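Local atomic coordinates of hypothetical protein TM1010 (Thermotoga maritima, PDB entry 2F4P), a protein that is of unknown function but has the small beta-barrel fold of the cupin superfamily, built from two facing antiparallel sheets. Residues N47-P57 and E114-H125. Residues are numbered along the deposited sequence; the frame is centred on the assembly and turned at random. Where two conformers were deposited one is given.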
loop_
_atom_site.group_PDB
_atom_site.type_symbol
_atom_site.label_atom_id
_atom_site.label_comp_id
_atom_site.label_asym_id
_atom_site.label_seq_id
_atom_site.Cartn_x
_atom_site.Cartn_y
_atom_site.Cartn_z
ATOM N N ASN A 47 8.315 -8.430 -7.004
ATOM C CA ASN A 47 9.329 -8.516 -5.919
ATOM C C ASN A 47 8.871 -7.831 -4.627
ATOM O O ASN A 47 9.673 -7.316 -3.827
ATOM C CB ASN A 47 10.686 -7.972 -6.397
ATOM C CG ASN A 47 11.829 -8.425 -5.533
ATOM O OD1 ASN A 47 11.764 -9.487 -4.890
ATOM N ND2 ASN A 47 12.894 -7.623 -5.497
ATOM N N THR A 48 7.559 -7.863 -4.417
ATOM C CA THR A 48 6.889 -7.120 -3.357
ATOM C C THR A 48 5.633 -7.891 -2.951
ATOM O O THR A 48 4.922 -8.400 -3.807
ATOM C CB THR A 48 6.432 -5.747 -3.909
ATOM O OG1 THR A 48 7.527 -5.091 -4.541
ATOM C CG2 THR A 48 5.860 -4.848 -2.839
ATOM N N GLN A 49 5.358 -7.993 -1.654
ATOM C CA GLN A 49 4.079 -8.497 -1.213
ATOM C C GLN A 49 3.357 -7.406 -0.461
ATOM O O GLN A 49 3.989 -6.517 0.097
ATOM C CB GLN A 49 4.273 -9.721 -0.356
ATOM C CG GLN A 49 4.673 -10.907 -1.155
ATOM C CD GLN A 49 4.849 -12.120 -0.299
ATOM O OE1 GLN A 49 5.388 -12.041 0.809
ATOM N NE2 GLN A 49 4.393 -13.263 -0.798
ATOM N N VAL A 50 2.026 -7.449 -0.510
ATOM C CA VAL A 50 1.179 -6.439 0.134
ATOM C C VAL A 50 0.054 -7.169 0.894
ATOM O O VAL A 50 -0.534 -8.147 0.408
ATOM C CB VAL A 50 0.579 -5.438 -0.890
ATOM C CG1 VAL A 50 -0.182 -4.329 -0.190
ATOM C CG2 VAL A 50 1.663 -4.843 -1.782
ATOM N N TYR A 51 -0.213 -6.697 2.106
ATOM C CA TYR A 51 -1.237 -7.307 2.942
ATOM C C TYR A 51 -1.933 -6.244 3.757
ATOM O O TYR A 51 -1.456 -5.125 3.881
ATOM C CB TYR A 51 -0.638 -8.395 3.842
ATOM C CG TYR A 51 0.776 -8.081 4.204
ATOM C CD1 TYR A 51 1.829 -8.412 3.344
ATOM C CD2 TYR A 51 1.065 -7.411 5.380
ATOM C CE1 TYR A 51 3.128 -8.072 3.651
ATOM C CE2 TYR A 51 2.367 -7.084 5.705
ATOM C CZ TYR A 51 3.388 -7.413 4.845
ATOM O OH TYR A 51 4.654 -7.063 5.206
ATOM N N ASP A 52 -3.096 -6.618 4.260
ATOM C CA ASP A 52 -3.926 -5.751 5.087
ATOM C C ASP A 52 -4.118 -6.505 6.379
ATOM O O ASP A 52 -4.499 -7.688 6.335
ATOM C CB ASP A 52 -5.274 -5.532 4.404
ATOM C CG ASP A 52 -6.036 -4.349 4.979
ATOM O OD1 ASP A 52 -5.410 -3.349 5.392
ATOM O OD2 ASP A 52 -7.271 -4.409 4.997
ATOM N N VAL A 53 -3.833 -5.856 7.511
ATOM C CA VAL A 53 -3.798 -6.513 8.830
ATOM C C VAL A 53 -4.689 -5.774 9.838
ATOM O O VAL A 53 -4.635 -4.538 9.925
ATOM C CB VAL A 53 -2.370 -6.540 9.431
ATOM C CG1 VAL A 53 -2.273 -7.556 10.624
ATOM C CG2 VAL A 53 -1.331 -6.840 8.368
ATOM N N VAL A 54 -5.485 -6.518 10.603
ATOM C CA VAL A 54 -6.173 -5.968 11.778
ATOM C C VAL A 54 -5.618 -6.629 13.025
ATOM O O VAL A 54 -5.618 -7.866 13.115
ATOM C CB VAL A 54 -7.690 -6.245 11.761
ATOM C CG1 VAL A 54 -8.368 -5.565 12.969
ATOM C CG2 VAL A 54 -8.297 -5.790 10.445
ATOM N N PHE A 55 -5.140 -5.812 13.962
ATOM C CA PHE A 55 -4.731 -6.259 15.299
ATOM C C PHE A 55 -5.833 -5.806 16.254
ATOM O O PHE A 55 -6.110 -4.609 16.366
ATOM C CB PHE A 55 -3.464 -5.571 15.766
ATOM C CG PHE A 55 -2.230 -5.916 14.972
ATOM C CD1 PHE A 55 -1.930 -5.235 13.812
ATOM C CD2 PHE A 55 -1.380 -6.893 15.405
ATOM C CE1 PHE A 55 -0.789 -5.561 13.071
ATOM C CE2 PHE A 55 -0.264 -7.222 14.695
ATOM C CZ PHE A 55 0.042 -6.529 13.515
ATOM N N GLU A 56 -6.438 -6.741 16.976
ATOM C CA GLU A 56 -7.358 -6.351 18.058
ATOM C C GLU A 56 -6.554 -5.768 19.215
ATOM O O GLU A 56 -5.359 -5.991 19.298
ATOM C CB GLU A 56 -8.151 -7.559 18.534
ATOM C CG GLU A 56 -9.058 -8.147 17.441
ATOM C CD GLU A 56 -10.016 -7.165 16.846
ATOM O OE1 GLU A 56 -10.487 -6.243 17.565
ATOM O OE2 GLU A 56 -10.341 -7.331 15.646
ATOM N N PRO A 57 -7.210 -5.024 20.124
ATOM C CA PRO A 57 -6.448 -4.418 21.210
ATOM C C PRO A 57 -5.551 -5.421 21.930
ATOM O O PRO A 57 -5.969 -6.537 22.229
ATOM C CB PRO A 57 -7.535 -3.851 22.128
ATOM C CG PRO A 57 -8.677 -3.598 21.271
ATOM C CD PRO A 57 -8.640 -4.670 20.190
ATOM N N GLU A 114 -7.999 -1.045 18.429
ATOM C CA GLU A 114 -7.484 -1.854 17.341
ATOM C C GLU A 114 -6.521 -1.032 16.468
ATOM O O GLU A 114 -6.541 0.213 16.482
ATOM C CB GLU A 114 -8.648 -2.394 16.510
ATOM C CG GLU A 114 -9.153 -1.392 15.510
ATOM C CD GLU A 114 -10.492 -1.746 14.947
ATOM O OE1 GLU A 114 -10.827 -2.957 14.867
ATOM O OE2 GLU A 114 -11.217 -0.782 14.608
ATOM N N LEU A 115 -5.682 -1.727 15.717
ATOM C CA LEU A 115 -4.844 -1.114 14.674
ATOM C C LEU A 115 -5.105 -1.846 13.368
ATOM O O LEU A 115 -5.154 -3.074 13.339
ATOM C CB LEU A 115 -3.360 -1.193 15.016
ATOM C CG LEU A 115 -2.381 -0.724 13.924
ATOM C CD1 LEU A 115 -2.355 0.783 13.824
ATOM C CD2 LEU A 115 -1.000 -1.287 14.189
ATOM N N VAL A 116 -5.322 -1.074 12.308
ATOM C CA VAL A 116 -5.456 -1.609 10.964
ATOM C C VAL A 116 -4.436 -0.923 10.097
ATOM O O VAL A 116 -4.325 0.319 10.110
ATOM C CB VAL A 116 -6.849 -1.355 10.362
ATOM C CG1 VAL A 116 -6.992 -2.059 8.979
ATOM C CG2 VAL A 116 -7.939 -1.795 11.352
ATOM N N HIS A 117 -3.699 -1.722 9.334
ATOM C CA HIS A 117 -2.730 -1.157 8.434
ATOM C C HIS A 117 -2.504 -2.032 7.198
ATOM O O HIS A 117 -2.750 -3.247 7.222
ATOM C CB HIS A 117 -1.407 -0.862 9.174
ATOM C CG HIS A 117 -0.567 -2.063 9.434
ATOM N ND1 HIS A 117 0.239 -2.624 8.470
ATOM C CD2 HIS A 117 -0.385 -2.800 10.557
ATOM C CE1 HIS A 117 0.849 -3.681 8.976
ATOM N NE2 HIS A 117 0.502 -3.799 10.245
ATOM N N ILE A 118 -2.058 -1.377 6.124
ATOM C CA ILE A 118 -1.501 -2.040 4.968
ATOM C C ILE A 118 -0.025 -2.268 5.255
ATOM O O ILE A 118 0.650 -1.417 5.857
ATOM C CB ILE A 118 -1.690 -1.186 3.682
ATOM C CG1 ILE A 118 -3.190 -1.062 3.339
ATOM C CG2 ILE A 118 -0.936 -1.801 2.488
ATOM C CD1 ILE A 118 -3.544 0.164 2.539
ATOM N N GLY A 119 0.474 -3.446 4.903
ATOM C CA GLY A 119 1.906 -3.718 4.986
ATOM C C GLY A 119 2.451 -4.036 3.615
ATOM O O GLY A 119 1.777 -4.716 2.830
ATOM N N ILE A 120 3.651 -3.526 3.318
ATOM C CA ILE A 120 4.329 -3.800 2.062
ATOM C C ILE A 120 5.675 -4.434 2.412
ATOM O O ILE A 120 6.500 -3.788 3.070
ATOM C CB ILE A 120 4.554 -2.520 1.259
ATOM C CG1 ILE A 120 3.243 -1.765 1.084
ATOM C CG2 ILE A 120 5.157 -2.832 -0.095
ATOM C CD1 ILE A 120 3.376 -0.379 0.537
ATOM N N SER A 121 5.864 -5.696 2.044
ATOM C CA SER A 121 7.175 -6.340 2.159
ATOM C C SER A 121 7.936 -6.065 0.847
ATOM O O SER A 121 7.569 -6.567 -0.208
ATOM C CB SER A 121 7.044 -7.841 2.383
ATOM O OG SER A 121 6.346 -8.125 3.563
ATOM N N THR A 122 8.999 -5.282 0.947
ATOM C CA THR A 122 9.786 -4.863 -0.187
ATOM C C THR A 122 10.939 -5.831 -0.404
ATOM O O THR A 122 11.398 -6.501 0.543
ATOM C CB THR A 122 10.301 -3.440 0.035
ATOM O OG1 THR A 122 10.973 -3.356 1.310
ATOM C CG2 THR A 122 9.124 -2.477 0.048
ATOM N N GLN A 123 11.407 -5.896 -1.639
ATOM C CA GLN A 123 12.589 -6.676 -2.007
ATOM C C GLN A 123 12.516 -8.088 -1.454
ATOM O O GLN A 123 13.436 -8.567 -0.798
ATOM C CB GLN A 123 13.850 -5.962 -1.531
ATOM C CG GLN A 123 13.994 -4.583 -2.149
ATOM C CD GLN A 123 15.090 -3.744 -1.514
ATOM O OE1 GLN A 123 16.009 -3.328 -2.215
ATOM N NE2 GLN A 123 14.970 -3.441 -0.180
ATOM N N VAL A 124 11.397 -8.746 -1.749
ATOM C CA VAL A 124 11.105 -10.074 -1.237
ATOM C C VAL A 124 12.193 -11.081 -1.598
ATOM O O VAL A 124 12.485 -11.972 -0.822
ATOM C CB VAL A 124 9.690 -10.540 -1.690
ATOM C CG1 VAL A 124 9.444 -12.036 -1.384
ATOM C CG2 VAL A 124 8.643 -9.680 -1.009
ATOM N N HIS A 125 12.826 -10.908 -2.751
ATOM C CA HIS A 125 13.834 -11.858 -3.204
ATOM C C HIS A 125 15.019 -11.932 -2.215
ATOM O O HIS A 125 15.750 -12.921 -2.201
ATOM C CB HIS A 125 14.292 -11.465 -4.611
ATOM C CG HIS A 125 15.305 -12.388 -5.209
ATOM N ND1 HIS A 125 16.661 -12.260 -4.976
ATOM C CD2 HIS A 125 15.167 -13.422 -6.070
ATOM C CE1 HIS A 125 17.310 -13.199 -5.643
ATOM N NE2 HIS A 125 16.428 -13.910 -6.324
HETATM O O HOH W 1 9.891 -4.153 -3.296
HETATM O O HOH W 2 -11.822 -4.235 17.113
#
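Asn47 meets the start of a 3-10 turn at one end of the neighbouring antiparallel strands 49-55 and 115-121 in the cupin beta-barrel. Its left-handed backbone conformation is one asparagine tolerates better than most residues, and its short amide suits the place: His125 N, 2.8 Å from Asn47 OD1, donates to an in-plane lone pair, while the backbone O accepts from Val124 N. Next, Thr48 lays CG2 tightly alongside CG2 of Ile120, 3.5 Å away; its hydroxyl bonds to Phe46 O and to a water that Gln123 N also holds. Ile120 also packs on its counterpart in the second subunit.

From Gln49 to Phe55, every second residue exchanges two backbone hydrogen bonds with its partner, and side chains alternate between faces. Val50, Ile118 and Ile120 form a branched apolar patch on one face, continued by Val54 beside Val116. The opposite face carries Tyr51, whose ring lies flat over Gly119, with Gly119 O 3.5 Å above the ring centre. Having no side chain, glycine leaves room for the ring, whose OH reaches Ser121 OG at 2.6 Å and also bonds Gln70.

Val53, near a bound unknown ligand, sets CB over one face of the His117 imidazole, toward the rim. A chi1 of 77° lets His117 ND1 donate to Ile118 O, straight at the hydrogen (172°) but from above the carbonyl plane, off the lone pairs, which fixes the ring's rotation. The Phe55 ring lies alongside Leu115, CD1 4.1 Å from Leu115 CD2, and its edge meets the imidazole rim, Phe55 CE1 3.6 Å from His117 NE2, neither ring over the other's face. Past the strand, Glu56 and Glu114 are salt-bridged to Arg20 and Arg76, respectively, and one water donates to both, 2.5 Å from Glu56 OE1 and 2.8 Å from Glu114 OE1.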